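Local coordinates for putative glutathionylspermidine synthase (PDB 3N6X), which is a putative glutathionylspermidine synthase of the circularly permuted ATP-grasp type, and probably joins a carboxylate to an amine at the expense of ATP, at residues Asn206-Ala211 with His216-Val221; Glu234-Ala239 with Ile244-Gly249; Ala258-Thr263 with Pro267-Val272; Leu299-Tyr302 with Gly306-Leu309. One frame throughout, in Å; residues are numbered along the deposited sequence.

Interaction 1 (Asn206-Ala211 with His216-Val221); sequences NLRAVA and HEPTVV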
loop_
_atom_site.group_PDB
_atom_site.type_symbol
_atom_site.label_atom_id
_atom_site.label_comp_id
_atom_site.label_asym_id
_atom_site.label_seq_id
_atom_site.Cartn_x
_atom_site.Cartn_y
_atom_site.Cartn_z
ATOM N N ASN A 206 2.912 -9.025 -15.946
ATOM C CA ASN A 206 2.740 -9.946 -14.825
ATOM C C ASN A 206 1.353 -10.599 -14.823
ATOM O O ASN A 206 1.236 -11.767 -14.436
ATOM C CB ASN A 206 2.989 -9.233 -13.490
ATOM C CG ASN A 206 4.452 -9.056 -13.122
ATOM O OD1 ASN A 206 4.786 -8.400 -12.145
ATOM N ND2 ASN A 206 5.351 -9.596 -13.911
ATOM N N LEU A 207 0.289 -9.843 -15.214
ATOM C CA LEU A 207 -1.080 -10.407 -15.262
ATOM C C LEU A 207 -1.192 -11.475 -16.368
ATOM O O LEU A 207 -1.836 -12.500 -16.164
ATOM C CB LEU A 207 -2.155 -9.313 -15.439
ATOM C CG LEU A 207 -2.336 -8.346 -14.255
ATOM C CD1 LEU A 207 -3.268 -7.212 -14.611
ATOM C CD2 LEU A 207 -2.849 -9.067 -13.029
ATOM N N ARG A 208 -0.530 -11.243 -17.516
ATOM C CA ARG A 208 -0.503 -12.197 -18.632
ATOM C C ARG A 208 0.198 -13.489 -18.208
ATOM O O ARG A 208 -0.192 -14.576 -18.630
ATOM C CB ARG A 208 0.227 -11.585 -19.846
ATOM C CG ARG A 208 -0.503 -10.416 -20.490
ATOM C CD ARG A 208 0.367 -9.713 -21.516
ATOM N NE ARG A 208 0.385 -10.434 -22.789
ATOM C CZ ARG A 208 1.407 -11.161 -23.219
ATOM N NH1 ARG A 208 2.519 -11.248 -22.498
ATOM N NH2 ARG A 208 1.328 -11.805 -24.375
ATOM N N ALA A 209 1.242 -13.359 -17.369
ATOM C CA ALA A 209 2.060 -14.471 -16.888
ATOM C C ALA A 209 1.290 -15.400 -15.943
ATOM O O ALA A 209 1.714 -16.542 -15.724
ATOM C CB ALA A 209 3.309 -13.928 -16.195
ATOM N N VAL A 210 0.170 -14.913 -15.363
ATOM C CA VAL A 210 -0.628 -15.718 -14.437
ATOM C C VAL A 210 -1.863 -16.259 -15.085
ATOM O O VAL A 210 -2.757 -16.719 -14.389
ATOM C CB VAL A 210 -0.909 -15.043 -13.059
ATOM C CG1 VAL A 210 0.374 -14.925 -12.237
ATOM C CG2 VAL A 210 -1.598 -13.687 -13.219
ATOM N N ALA A 211 -1.906 -16.262 -16.434
ATOM C CA ALA A 211 -3.006 -16.884 -17.168
ATOM C C ALA A 211 -2.957 -18.380 -16.886
ATOM O O ALA A 211 -1.876 -18.907 -16.602
ATOM C CB ALA A 211 -2.846 -16.634 -18.658
ATOM N N HIS A 216 -2.464 -19.027 -24.590
ATOM C CA HIS A 216 -1.312 -18.480 -25.309
ATOM C C HIS A 216 -1.257 -16.957 -25.354
ATOM O O HIS A 216 -0.219 -16.378 -25.006
ATOM C CB HIS A 216 -1.173 -19.110 -26.703
ATOM C CG HIS A 216 -0.893 -20.582 -26.654
ATOM N ND1 HIS A 216 0.192 -21.093 -25.939
ATOM C CD2 HIS A 216 -1.585 -21.613 -27.199
ATOM C CE1 HIS A 216 0.124 -22.409 -26.076
ATOM N NE2 HIS A 216 -0.923 -22.772 -26.835
ATOM N N GLU A 217 -2.347 -16.302 -25.790
ATOM C CA GLU A 217 -2.387 -14.836 -25.818
ATOM C C GLU A 217 -3.538 -14.363 -24.915
ATOM O O GLU A 217 -4.684 -14.240 -25.366
ATOM C CB GLU A 217 -2.504 -14.306 -27.259
ATOM C CG GLU A 217 -1.239 -14.537 -28.078
ATOM C CD GLU A 217 -1.299 -14.123 -29.537
ATOM O OE1 GLU A 217 -2.421 -14.002 -30.083
ATOM O OE2 GLU A 217 -0.219 -13.958 -30.147
ATOM N N PRO A 218 -3.278 -14.271 -23.584
ATOM C CA PRO A 218 -4.377 -14.000 -22.645
ATOM C C PRO A 218 -5.026 -12.646 -22.802
ATOM O O PRO A 218 -4.350 -11.657 -23.044
ATOM C CB PRO A 218 -3.727 -14.164 -21.271
ATOM C CG PRO A 218 -2.278 -13.983 -21.511
ATOM C CD PRO A 218 -1.993 -14.463 -22.878
ATOM N N THR A 219 -6.355 -12.616 -22.683
ATOM C CA THR A 219 -7.116 -11.393 -22.688
ATOM C C THR A 219 -7.218 -10.937 -21.230
ATOM O O THR A 219 -7.625 -11.717 -20.375
ATOM C CB THR A 219 -8.490 -11.631 -23.339
ATOM O OG1 THR A 219 -8.292 -11.971 -24.712
ATOM C CG2 THR A 219 -9.413 -10.418 -23.232
ATOM N N VAL A 220 -6.814 -9.697 -20.949
ATOM C CA VAL A 220 -6.821 -9.140 -19.595
ATOM C C VAL A 220 -7.802 -7.976 -19.515
ATOM O O VAL A 220 -7.800 -7.116 -20.385
ATOM C CB VAL A 220 -5.391 -8.707 -19.141
ATOM C CG1 VAL A 220 -5.384 -8.274 -17.672
ATOM C CG2 VAL A 220 -4.365 -9.813 -19.386
ATOM N N VAL A 221 -8.649 -7.957 -18.480
ATOM C CA VAL A 221 -9.588 -6.859 -18.243
ATOM C C VAL A 221 -9.432 -6.366 -16.791
ATOM O O VAL A 221 -8.879 -7.083 -15.955
ATOM C CB VAL A 221 -11.074 -7.237 -18.562
ATOM C CG1 VAL A 221 -11.241 -7.716 -20.008
ATOM C CG2 VAL A 221 -11.615 -8.268 -17.572
HETATM O O HOH W 1 -1.705 -11.200 -24.609
#
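Arg208, near the end of helix 199-209, reaches Pro218 and Val220 with the aliphatic part of its side chain before its charged part turns to water. Its CB lies 3.8 Å from Pro218 CG, and the two side chains cross at about a right angle. CG comes next, close to the same proline CG and 4.1 Å from Val220 CG2. CG stands anti to the carbonyl carbon (chi1 -67°), and in the conformer given, one of two, the later bend at chi3 (80°) swings NE round to water 1. There the water accepts from NE at 2.9 Å, lying in the guanidinium plane, and donates to Pro218 O at 3.1 Å. Residues before and after Arg208 complete the packing: Leu207, in the helix, brings CD1 to Val220 CG1 at 3.9 Å on the buried side, and Ala211, in the loop that follows, rests CB 3.7 Å from Pro218 CB. Arg208 O faces Pro218 CG and is hydrogen-bonded to a glycerol, probably from the crystallisation liquor. Strand 220-223 begins here, next to strand 268-275, whose Tyr274 touches Leu207. No direct hydrogen bond joins the two segments; apolar contact holds them together, and the water bridge on the solvent side depends on the Arg208 conformer.

Interaction 2 (Glu234-Ala239 with Ile244-Gly249); sequences EHAFIA and IELVEG
Leu246 sends both of its methyl groups against the helix that precedes its strand. CD1 lies 3.6 Å from His235 O and 4.1 Å from Ala239 CB, while CD2 sits 3.8 Å from Ala236 CA and nearly as close to Ala236 CB. With CG anti to the backbone N (chi1 -177°), the branch extends from the strand far enough to touch residues on successive turns. Shortening Leu246 to an alanine is likely to take from Ala236 CB its methyl partner across the contact and from Ala239 CB one of its neighbours, opening a gap between helix and strand. Beside this packing, Ile244 N donates to Ala239 O at 3.1 Å, nearly straight at 163°. Ile244 CG1 also approaches Ala239 CB, at 4.2 Å. In the next shell, CB is the part of the His235 side chain that meets Leu246 CD1; the imidazole leads away, and ND1 is hydrogen-bonded to Thr224 OG1. Ala239 also touches Leu222 of strand 220-223, and Ile244 packs on Leu204 of helix 199-209. The short helix and strand segments run nearly antiparallel, at 156°, with axes 8.3 Å apart. They are the helix and second strand of a beta-alpha-beta unit in which helix 232-242 connects parallel neighbours 220-223 and 245-247.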
loop_
_atom_site.group_PDB
_atom_site.type_symbol
_atom_site.label_atom_id
_atom_site.label_comp_id
_atom_site.label_asym_id
_atom_site.label_seq_id
_atom_site.Cartn_x
_atom_site.Cartn_y
_atom_site.Cartn_z
ATOM N N GLU A 234 -8.550 5.903 -10.382
ATOM C CA GLU A 234 -7.358 5.063 -10.462
ATOM C C GLU A 234 -7.616 3.833 -11.344
ATOM O O GLU A 234 -6.759 3.489 -12.154
ATOM C CB GLU A 234 -6.846 4.646 -9.062
ATOM C CG GLU A 234 -5.489 3.959 -9.134
ATOM C CD GLU A 234 -4.822 3.592 -7.823
ATOM O OE1 GLU A 234 -4.251 4.501 -7.175
ATOM O OE2 GLU A 234 -4.715 2.378 -7.541
ATOM N N HIS A 235 -8.826 3.221 -11.244
ATOM C CA HIS A 235 -9.181 2.038 -12.044
ATOM C C HIS A 235 -9.173 2.391 -13.537
ATOM O O HIS A 235 -8.556 1.683 -14.340
ATOM C CB HIS A 235 -10.570 1.485 -11.637
ATOM C CG HIS A 235 -10.747 1.229 -10.161
ATOM N ND1 HIS A 235 -11.979 0.882 -9.638
ATOM C CD2 HIS A 235 -9.834 1.251 -9.152
ATOM C CE1 HIS A 235 -11.785 0.725 -8.335
ATOM N NE2 HIS A 235 -10.514 0.959 -7.996
ATOM N N ALA A 236 -9.829 3.515 -13.897
ATOM C CA ALA A 236 -9.915 3.985 -15.271
ATOM C C ALA A 236 -8.521 4.387 -15.792
ATOM O O ALA A 236 -8.134 3.981 -16.898
ATOM C CB ALA A 236 -10.888 5.166 -15.361
ATOM N N PHE A 237 -7.737 5.104 -14.940
ATOM C CA PHE A 237 -6.377 5.552 -15.252
ATOM C C PHE A 237 -5.416 4.376 -15.503
ATOM O O PHE A 237 -4.774 4.341 -16.562
ATOM C CB PHE A 237 -5.840 6.502 -14.151
ATOM C CG PHE A 237 -4.363 6.832 -14.243
ATOM C CD1 PHE A 237 -3.890 7.735 -15.196
ATOM C CD2 PHE A 237 -3.445 6.243 -13.375
ATOM C CE1 PHE A 237 -2.521 8.039 -15.282
ATOM C CE2 PHE A 237 -2.077 6.544 -13.467
ATOM C CZ PHE A 237 -1.625 7.445 -14.416
ATOM N N ILE A 238 -5.325 3.400 -14.548
ATOM C CA ILE A 238 -4.425 2.270 -14.722
ATOM C C ILE A 238 -4.806 1.392 -15.931
ATOM O O ILE A 238 -3.935 1.026 -16.708
ATOM C CB ILE A 238 -4.141 1.497 -13.381
ATOM C CG1 ILE A 238 -2.822 0.708 -13.440
ATOM C CG2 ILE A 238 -5.303 0.630 -12.937
ATOM C CD1 ILE A 238 -1.595 1.541 -13.182
ATOM N N ALA A 239 -6.113 1.145 -16.142
ATOM C CA ALA A 239 -6.598 0.368 -17.303
ATOM C C ALA A 239 -6.239 1.078 -18.630
ATOM O O ALA A 239 -5.792 0.431 -19.587
ATOM C CB ALA A 239 -8.111 0.163 -17.208
ATOM N N ILE A 244 -6.023 -1.926 -21.516
ATOM C CA ILE A 244 -6.971 -3.032 -21.354
ATOM C C ILE A 244 -8.386 -2.484 -21.082
ATOM O O ILE A 244 -8.533 -1.334 -20.652
ATOM C CB ILE A 244 -6.521 -4.044 -20.251
ATOM C CG1 ILE A 244 -6.537 -3.387 -18.816
ATOM C CG2 ILE A 244 -5.167 -4.679 -20.607
ATOM C CD1 ILE A 244 -6.329 -4.351 -17.666
ATOM N N GLU A 245 -9.417 -3.313 -21.317
ATOM C CA GLU A 245 -10.814 -2.906 -21.100
ATOM C C GLU A 245 -11.118 -2.716 -19.632
ATOM O O GLU A 245 -10.689 -3.524 -18.797
ATOM C CB GLU A 245 -11.789 -3.945 -21.693
ATOM C CG GLU A 245 -11.765 -4.021 -23.207
ATOM C CD GLU A 245 -12.243 -2.777 -23.937
ATOM O OE1 GLU A 245 -12.993 -1.970 -23.337
ATOM O OE2 GLU A 245 -11.881 -2.622 -25.125
ATOM N N LEU A 246 -11.861 -1.649 -19.317
ATOM C CA LEU A 246 -12.381 -1.371 -17.994
ATOM C C LEU A 246 -13.825 -1.876 -17.980
ATOM O O LEU A 246 -14.671 -1.356 -18.722
ATOM C CB LEU A 246 -12.335 0.144 -17.719
ATOM C CG LEU A 246 -12.789 0.604 -16.324
ATOM C CD1 LEU A 246 -11.763 0.247 -15.274
ATOM C CD2 LEU A 246 -13.047 2.106 -16.313
ATOM N N VAL A 247 -14.091 -2.939 -17.216
ATOM C CA VAL A 247 -15.410 -3.552 -17.195
ATOM C C VAL A 247 -16.065 -3.499 -15.822
ATOM O O VAL A 247 -15.382 -3.408 -14.805
ATOM C CB VAL A 247 -15.383 -5.017 -17.745
ATOM C CG1 VAL A 247 -14.961 -5.062 -19.217
ATOM C CG2 VAL A 247 -14.489 -5.925 -16.882
ATOM N N GLU A 248 -17.400 -3.604 -15.808
ATOM C CA GLU A 248 -18.223 -3.750 -14.612
ATOM C C GLU A 248 -18.833 -5.148 -14.673
ATOM O O GLU A 248 -18.740 -5.805 -15.713
ATOM C CB GLU A 248 -19.313 -2.661 -14.564
ATOM C CG GLU A 248 -18.749 -1.303 -14.174
ATOM C CD GLU A 248 -19.695 -0.122 -14.291
ATOM O OE1 GLU A 248 -20.925 -0.315 -14.146
ATOM O OE2 GLU A 248 -19.198 1.012 -14.468
ATOM N N GLY A 249 -19.367 -5.626 -13.558
ATOM C CA GLY A 249 -19.917 -6.977 -13.467
ATOM C C GLY A 249 -20.832 -7.372 -14.615
ATOM O O GLY A 249 -20.654 -8.439 -15.226
#

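Interaction 3 (Ala258-Thr263 with Pro267-Val272); sequences AVYMRT and PKRVDV
Met261, modelled as selenomethionine, and Lys268 form the tight part of this beta hairpin, an antiparallel hydrogen-bonded pair. Met261 N donates to Lys268 O at 2.6 Å, and Lys268 N returns a bond to Met261 O at 2.8 Å, in the carbonyl plane. A third bond, Val270 N to Val259 O, is almost perfectly straight (179°). On the face carrying Met261, Lys268 and Val270, buried Met261 CB packs 3.7 Å from buried Val270 CG2; at its exposed border Met261 CE lies 3.8 Å from Lys268 CD, the two long side chains running side by side the same way. The other face, carrying Tyr260 and Arg269, is more exposed. There the Tyr260 ring meets its neighbours obliquely: CD1 is 3.9 Å from Pro267 CB, and CE1 reaches Arg269 CB. A serine in its place would probably uncover Pro267 and the aliphatic start of Arg269, and leave Arg255 without its cation-pi partner. Arg269 CG stands anti to the backbone N (chi1 -156°), and the chain, extended to NE, carries the guanidinium under Ala258 CB, 3.6 Å above its centre; NH2 is hydrogen-bonded to Gly306 O. Water 2 links Val259 N, Arg269 NE and Val270 O. Backbone bonds thus fix the pairing, while the outer face combines apolar cover with a water-mediated polar network around one arginine.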
loop_
_atom_site.group_PDB
_atom_site.type_symbol
_atom_site.label_atom_id
_atom_site.label_comp_id
_atom_site.label_asym_id
_atom_site.label_seq_id
_atom_site.Cartn_x
_atom_site.Cartn_y
_atom_site.Cartn_z
ATOM N N ALA A 258 -15.971 -20.780 -18.302
ATOM C CA ALA A 258 -15.275 -19.686 -18.948
ATOM C C ALA A 258 -16.005 -18.399 -18.676
ATOM O O ALA A 258 -17.204 -18.415 -18.391
ATOM C CB ALA A 258 -15.175 -19.934 -20.452
ATOM N N VAL A 259 -15.282 -17.284 -18.734
ATOM C CA VAL A 259 -15.840 -15.948 -18.535
ATOM C C VAL A 259 -15.716 -15.237 -19.858
ATOM O O VAL A 259 -14.660 -15.324 -20.512
ATOM C CB VAL A 259 -15.092 -15.180 -17.390
ATOM C CG1 VAL A 259 -15.626 -13.756 -17.230
ATOM C CG2 VAL A 259 -15.188 -15.942 -16.075
ATOM N N TYR A 260 -16.789 -14.552 -20.281
ATOM C CA TYR A 260 -16.810 -13.846 -21.550
ATOM C C TYR A 260 -17.099 -12.394 -21.355
ATOM O O TYR A 260 -17.845 -12.029 -20.454
ATOM C CB TYR A 260 -17.869 -14.463 -22.491
ATOM C CG TYR A 260 -17.549 -15.881 -22.897
ATOM C CD1 TYR A 260 -16.758 -16.146 -24.010
ATOM C CD2 TYR A 260 -18.002 -16.959 -22.148
ATOM C CE1 TYR A 260 -16.392 -17.445 -24.343
ATOM C CE2 TYR A 260 -17.672 -18.267 -22.494
ATOM C CZ TYR A 260 -16.853 -18.505 -23.584
ATOM O OH TYR A 260 -16.525 -19.783 -23.933
HETATM N N MSE A 261 -16.549 -11.554 -22.227
HETATM C CA MSE A 261 -16.858 -10.141 -22.248
HETATM C C MSE A 261 -17.810 -9.891 -23.426
HETATM O O MSE A 261 -17.600 -10.448 -24.504
HETATM C CB MSE A 261 -15.579 -9.315 -22.398
HETATM C CG MSE A 261 -15.825 -7.801 -22.332
HETATM SE SE MSE A 261 -14.222 -6.766 -22.684
HETATM C CE MSE A 261 -13.286 -7.979 -23.826
ATOM N N ARG A 262 -18.876 -9.103 -23.204
ATOM C CA ARG A 262 -19.852 -8.782 -24.250
ATOM C C ARG A 262 -19.266 -7.786 -25.249
ATOM O O ARG A 262 -18.790 -6.718 -24.853
ATOM C CB ARG A 262 -21.137 -8.177 -23.646
ATOM C CG ARG A 262 -21.759 -8.976 -22.504
ATOM C CD ARG A 262 -23.019 -8.290 -22.001
ATOM N NE ARG A 262 -23.415 -8.759 -20.674
ATOM C CZ ARG A 262 -24.146 -9.845 -20.459
ATOM N NH1 ARG A 262 -24.559 -10.588 -21.479
ATOM N NH2 ARG A 262 -24.450 -10.211 -19.221
ATOM N N THR A 263 -19.287 -8.136 -26.538
ATOM C CA THR A 263 -18.882 -7.224 -27.625
ATOM C C THR A 263 -19.938 -7.315 -28.759
ATOM O O THR A 263 -20.591 -8.353 -28.906
ATOM C CB THR A 263 -17.439 -7.529 -28.153
ATOM O OG1 THR A 263 -17.482 -8.590 -29.120
ATOM C CG2 THR A 263 -16.439 -7.854 -27.033
ATOM N N PRO A 267 -19.318 -12.767 -28.063
ATOM C CA PRO A 267 -18.652 -12.888 -26.751
ATOM C C PRO A 267 -17.146 -13.120 -26.876
ATOM O O PRO A 267 -16.727 -14.035 -27.587
ATOM C CB PRO A 267 -19.354 -14.094 -26.113
ATOM C CG PRO A 267 -19.836 -14.911 -27.278
ATOM C CD PRO A 267 -20.204 -13.922 -28.340
ATOM N N LYS A 268 -16.333 -12.303 -26.171
ATOM C CA LYS A 268 -14.876 -12.456 -26.156
ATOM C C LYS A 268 -14.407 -13.102 -24.827
ATOM O O LYS A 268 -14.628 -12.526 -23.767
ATOM C CB LYS A 268 -14.188 -11.088 -26.363
ATOM C CG LYS A 268 -12.672 -11.200 -26.529
ATOM C CD LYS A 268 -12.033 -9.877 -26.924
ATOM C CE LYS A 268 -10.525 -9.918 -26.817
ATOM N NZ LYS A 268 -9.931 -11.013 -27.639
ATOM N N ARG A 269 -13.720 -14.262 -24.893
ATOM C CA ARG A 269 -13.225 -14.922 -23.678
ATOM C C ARG A 269 -12.229 -14.080 -22.887
ATOM O O ARG A 269 -11.324 -13.479 -23.465
ATOM C CB ARG A 269 -12.643 -16.315 -23.957
ATOM C CG ARG A 269 -12.691 -17.187 -22.713
ATOM C CD ARG A 269 -11.953 -18.477 -22.864
ATOM N NE ARG A 269 -11.772 -19.129 -21.566
ATOM C CZ ARG A 269 -11.670 -20.444 -21.403
ATOM N NH1 ARG A 269 -11.760 -21.258 -22.450
ATOM N NH2 ARG A 269 -11.499 -20.958 -20.191
ATOM N N VAL A 270 -12.426 -14.013 -21.563
ATOM C CA VAL A 270 -11.541 -13.281 -20.654
ATOM C C VAL A 270 -10.692 -14.289 -19.906
ATOM O O VAL A 270 -11.234 -15.236 -19.324
ATOM C CB VAL A 270 -12.346 -12.366 -19.697
ATOM C CG1 VAL A 270 -11.465 -11.841 -18.562
ATOM C CG2 VAL A 270 -12.998 -11.207 -20.466
ATOM N N ASP A 271 -9.354 -14.133 -19.962
ATOM C CA ASP A 271 -8.459 -15.098 -19.324
ATOM C C ASP A 271 -7.967 -14.659 -17.953
ATOM O O ASP A 271 -7.777 -15.506 -17.072
ATOM C CB ASP A 271 -7.292 -15.456 -20.255
ATOM C CG ASP A 271 -7.776 -15.967 -21.606
ATOM O OD1 ASP A 271 -8.438 -17.041 -21.637
ATOM O OD2 ASP A 271 -7.576 -15.256 -22.613
ATOM N N VAL A 272 -7.736 -13.343 -17.775
ATOM C CA VAL A 272 -7.242 -12.790 -16.514
ATOM C C VAL A 272 -8.059 -11.560 -16.145
ATOM O O VAL A 272 -8.235 -10.665 -16.974
ATOM C CB VAL A 272 -5.708 -12.456 -16.554
ATOM C CG1 VAL A 272 -5.208 -11.995 -15.185
ATOM C CG2 VAL A 272 -4.882 -13.642 -17.063
HETATM O O HOH W 2 -12.404 -17.671 -19.146
#

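Interaction 4 (Leu299-Tyr302 with Gly306-Leu309); sequences LSVY and GVTL. With SO4 (sulfate ion), chain C.
Tyr302 buries the most surface in this contact, laying its ring against Leu309. Leu309 CB stands over the ring face, 4.0 Å from the centroid and 7° off the normal, a CH-pi contact; Leu309 CD1 continues across to Tyr302 CD2 at 3.7 Å. Val307 O meets the same ring at its edge, near the plane, 3.4 Å from Tyr302 CD1. Tyr302 CG, anti to its own N (chi1 178°), directs the ring from the helix toward strand 308-310, where Tyr302 OH lies 2.7 Å from water 3, which donates to Leu309 O. Val301 is next in buried surface: its CG1 packs 3.8 Å from Val307 CG1 and also lies against Gly306, where a CB would clash with it. Val301 O accepts from Gly306 N at 2.8 Å with an angle of 158°, tying the helix to the chain that leaves it. On the exposed side, Ser300 OG donates to O4 of a sulfate, probably from the crystallisation liquor, which Arg303 NE also binds. Ile273 packs on Leu309 and Val307 from strand 268-275. The contact thus closes a beta-alpha-beta crossover, with helix 298-303 connecting the parallel neighbours 268-275 and 308-310.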
loop_
_atom_site.group_PDB
_atom_site.type_symbol
_atom_site.label_atom_id
_atom_site.label_comp_id
_atom_site.label_asym_id
_atom_site.label_seq_id
_atom_site.Cartn_x
_atom_site.Cartn_y
_atom_site.Cartn_z
ATOM N N LEU A 299 -16.648 -17.343 -9.220
ATOM C CA LEU A 299 -15.840 -18.127 -8.298
ATOM C C LEU A 299 -15.637 -19.572 -8.771
ATOM O O LEU A 299 -14.513 -20.076 -8.716
ATOM C CB LEU A 299 -16.418 -18.085 -6.871
ATOM C CG LEU A 299 -15.587 -18.837 -5.810
ATOM C CD1 LEU A 299 -14.199 -18.182 -5.609
ATOM C CD2 LEU A 299 -16.347 -18.952 -4.516
ATOM N N SER A 300 -16.708 -20.214 -9.290
ATOM C CA SER A 300 -16.643 -21.585 -9.824
ATOM C C SER A 300 -15.654 -21.718 -11.008
ATOM O O SER A 300 -14.926 -22.711 -11.084
ATOM C CB SER A 300 -18.034 -22.067 -10.234
ATOM O OG SER A 300 -17.975 -23.307 -10.923
ATOM N N VAL A 301 -15.641 -20.727 -11.933
ATOM C CA VAL A 301 -14.718 -20.723 -13.095
ATOM C C VAL A 301 -13.254 -20.628 -12.602
ATOM O O VAL A 301 -12.372 -21.316 -13.118
ATOM C CB VAL A 301 -15.060 -19.569 -14.099
ATOM C CG1 VAL A 301 -14.124 -19.581 -15.301
ATOM C CG2 VAL A 301 -16.508 -19.659 -14.555
ATOM N N TYR A 302 -13.017 -19.766 -11.621
ATOM C CA TYR A 302 -11.712 -19.553 -11.018
ATOM C C TYR A 302 -11.246 -20.824 -10.293
ATOM O O TYR A 302 -10.131 -21.286 -10.529
ATOM C CB TYR A 302 -11.780 -18.353 -10.053
ATOM C CG TYR A 302 -10.486 -18.056 -9.325
ATOM C CD1 TYR A 302 -9.273 -17.972 -10.018
ATOM C CD2 TYR A 302 -10.482 -17.757 -7.963
ATOM C CE1 TYR A 302 -8.088 -17.645 -9.363
ATOM C CE2 TYR A 302 -9.308 -17.393 -7.305
ATOM C CZ TYR A 302 -8.112 -17.345 -8.006
ATOM O OH TYR A 302 -6.961 -16.989 -7.362
ATOM N N GLY A 306 -10.692 -21.968 -15.232
ATOM C CA GLY A 306 -11.140 -21.337 -16.474
ATOM C C GLY A 306 -10.798 -19.864 -16.589
ATOM O O GLY A 306 -10.986 -19.262 -17.653
ATOM N N VAL A 307 -10.314 -19.263 -15.483
ATOM C CA VAL A 307 -9.949 -17.843 -15.427
ATOM C C VAL A 307 -8.969 -17.606 -14.260
ATOM O O VAL A 307 -8.917 -18.407 -13.324
ATOM C CB VAL A 307 -11.232 -16.917 -15.318
ATOM C CG1 VAL A 307 -11.804 -16.896 -13.884
ATOM C CG2 VAL A 307 -10.946 -15.497 -15.813
ATOM N N THR A 308 -8.209 -16.505 -14.318
ATOM C CA THR A 308 -7.341 -16.081 -13.225
ATOM C C THR A 308 -7.871 -14.779 -12.648
ATOM O O THR A 308 -8.152 -13.848 -13.402
ATOM C CB THR A 308 -5.889 -15.894 -13.696
ATOM O OG1 THR A 308 -5.393 -17.136 -14.172
ATOM C CG2 THR A 308 -4.972 -15.388 -12.567
ATOM N N LEU A 309 -7.996 -14.712 -11.309
ATOM C CA LEU A 309 -8.353 -13.488 -10.587
ATOM C C LEU A 309 -7.110 -12.952 -9.913
ATOM O O LEU A 309 -6.324 -13.722 -9.357
ATOM C CB LEU A 309 -9.463 -13.743 -9.542
ATOM C CG LEU A 309 -10.831 -14.226 -10.102
ATOM C CD1 LEU A 309 -11.827 -14.433 -8.990
ATOM C CD2 LEU A 309 -11.388 -13.255 -11.127
HETATM S S SO4 C . -17.581 -25.611 -7.985
HETATM O O1 SO4 C . -16.870 -24.333 -7.849
HETATM O O2 SO4 C . -16.613 -26.716 -8.071
HETATM O O3 SO4 C . -18.451 -25.811 -6.812
HETATM O O4 SO4 C . -18.406 -25.591 -9.217
HETATM O O HOH W 3 -5.048 -16.139 -9.038
#

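All four contacts reach one mixed sheet. Strand 268-275 links three of them: Thr219 O of interaction 1 lies 3.1 Å from Val272 N of interaction 3, and Asp271 O of interaction 3 lies 3.0 Å from Thr308 N of interaction 4. Side chains add cross-links, since Val210 O lies 2.7 Å from Thr308 OG1 and Asp271 OD2 2.9 Å from Thr219 N, both probable hydrogen bonds. Strand 245-247 of interaction 2 pairs with 220-223 of interaction 1; interaction 2 also touches interaction 3, Glu245 CG lying 3.7 Å from Met261 SE. Interactions 2 and 4 stay about 10 Å apart at their nearest atoms. No catalytic role is assigned to the residues touching sulfate or glycerol here.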